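Phytochrome Response Regulator RcpA (Tolypothrix sp. PCC 7601, PDB 1K68) acts as a CheY-like receiver that is phosphorylated on an aspartate and probably relays the signal of a cyanobacterial phytochrome. Local coordinates at residues K4-V8 with A40-L44. Numbering follows the deposited sequence.
Sequences KIFLV and AMAYL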
# COMPACT_ATOMS: atom_id res chain seq x y z
N LYS A 4 17.20 -8.87 -8.38
CA LYS A 4 16.69 -7.53 -8.64
C LYS A 4 15.47 -7.56 -9.55
O LYS A 4 15.46 -8.25 -10.56
CB LYS A 4 17.75 -6.64 -9.29
CG LYS A 4 17.18 -5.25 -9.64
CD LYS A 4 18.12 -4.41 -10.48
CE LYS A 4 19.27 -3.84 -9.67
NZ LYS A 4 20.08 -2.90 -10.50
N ILE A 5 14.45 -6.80 -9.17
CA ILE A 5 13.22 -6.71 -9.94
C ILE A 5 13.09 -5.28 -10.46
O ILE A 5 13.17 -4.32 -9.69
CB ILE A 5 12.01 -7.05 -9.07
CG1 ILE A 5 12.16 -8.46 -8.52
CG2 ILE A 5 10.73 -6.94 -9.87
CD1 ILE A 5 11.17 -8.78 -7.44
N PHE A 6 12.90 -5.16 -11.77
CA PHE A 6 12.77 -3.86 -12.42
C PHE A 6 11.29 -3.65 -12.75
O PHE A 6 10.72 -4.34 -13.60
CB PHE A 6 13.63 -3.83 -13.69
CG PHE A 6 13.81 -2.47 -14.28
CD1 PHE A 6 14.31 -1.42 -13.52
CD2 PHE A 6 13.52 -2.25 -15.62
CE1 PHE A 6 14.53 -0.17 -14.09
CE2 PHE A 6 13.74 -1.00 -16.21
CZ PHE A 6 14.24 0.05 -15.44
N LEU A 7 10.67 -2.69 -12.06
CA LEU A 7 9.27 -2.37 -12.25
C LEU A 7 9.14 -1.09 -13.06
O LEU A 7 9.59 -0.02 -12.63
CB LEU A 7 8.60 -2.19 -10.89
CG LEU A 7 7.17 -1.62 -10.83
CD1 LEU A 7 6.17 -2.56 -11.52
CD2 LEU A 7 6.78 -1.43 -9.37
N VAL A 8 8.55 -1.21 -14.25
CA VAL A 8 8.32 -0.08 -15.14
C VAL A 8 6.82 0.21 -15.04
O VAL A 8 6.00 -0.49 -15.65
CB VAL A 8 8.70 -0.43 -16.60
CG1 VAL A 8 8.57 0.81 -17.47
CG2 VAL A 8 10.12 -0.98 -16.66
N ALA A 40 13.12 3.43 -18.75
CA ALA A 40 13.19 1.98 -18.76
C ALA A 40 14.32 1.50 -19.67
O ALA A 40 15.21 0.76 -19.24
CB ALA A 40 11.86 1.39 -19.24
N MET A 41 14.30 1.92 -20.92
CA MET A 41 15.33 1.51 -21.87
C MET A 41 16.72 2.03 -21.49
O MET A 41 17.70 1.30 -21.60
CB MET A 41 14.95 1.95 -23.28
CG MET A 41 13.69 1.29 -23.80
SD MET A 41 13.82 -0.50 -23.69
CE MET A 41 14.97 -0.82 -25.04
N ALA A 42 16.80 3.28 -21.05
CA ALA A 42 18.09 3.84 -20.66
C ALA A 42 18.71 2.99 -19.55
O ALA A 42 19.89 2.65 -19.59
CB ALA A 42 17.91 5.28 -20.19
N TYR A 43 17.89 2.64 -18.56
CA TYR A 43 18.34 1.83 -17.44
C TYR A 43 18.81 0.45 -17.89
O TYR A 43 19.87 -0.03 -17.47
CB TYR A 43 17.20 1.68 -16.41
CG TYR A 43 17.61 1.03 -15.11
CD1 TYR A 43 17.85 1.79 -13.96
CD2 TYR A 43 17.75 -0.35 -15.01
CE1 TYR A 43 18.23 1.19 -12.76
CE2 TYR A 43 18.13 -0.96 -13.82
CZ TYR A 43 18.37 -0.18 -12.70
OH TYR A 43 18.75 -0.79 -11.53
N LEU A 44 18.02 -0.20 -18.75
CA LEU A 44 18.37 -1.54 -19.22
C LEU A 44 19.60 -1.55 -20.13
O LEU A 44 20.34 -2.53 -20.15
CB LEU A 44 17.17 -2.17 -19.93
CG LEU A 44 15.96 -2.43 -19.03
CD1 LEU A 44 14.75 -2.89 -19.86
CD2 LEU A 44 16.33 -3.47 -17.98
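The rings of F6 and Y43 lie almost flat on each other, an offset stack with centroids 4.4 Å apart and planes at 20°. F6 points from strand 4-8 toward the helix and Y43 from helix 37-44 toward the strand, so the two side chains slide past one another in opposite directions. It is the far end of F6 that overlaps the root of Y43: F6 CE1 sits over one face of the tyrosine ring, 3.4 Å from Y43 CD2, while F6 CZ lies 3.5 Å from Y43 CB. Y43 turns its ring back along the strand, its CG placed opposite the backbone N (chi1 -172°), which carries the hydroxyl to K4. The lysine comes from the opposite direction, its chain extended except for a bend at CG-CD (chi3 -75°), and K4 NZ donates a 2.7 Å hydrogen bond to Y43 OH from the edge of the ring, near its plane. The same ammonium group also bonds to the carbonyl of S54. On the helix side, L44 leans obliquely against F6, with L44 CD2 3.9 Å from F6 CD2; farther along the strand, V8 CG1 meets the methyl of A40, CB, at 3.8 Å. I59 and V34, from the strands flanking 4-8, also touch F6. This is packing of a helix on strand 4-8, which lies between strands 30-34 and 58-60 in the parallel sheet of a CheY-type (beta/alpha)5 receiver. Replacing Y43, for instance with an alanine, is likely to leave one face of F6 without its stacking partner and K4 NZ without one of its acceptors. The chemistry thus pairs an aromatic stack with a polar rim, where the buried lysine nitrogen is bonded to a hydroxyl and a backbone carbonyl and probably restricts sliding of the tyrosine ring over F6.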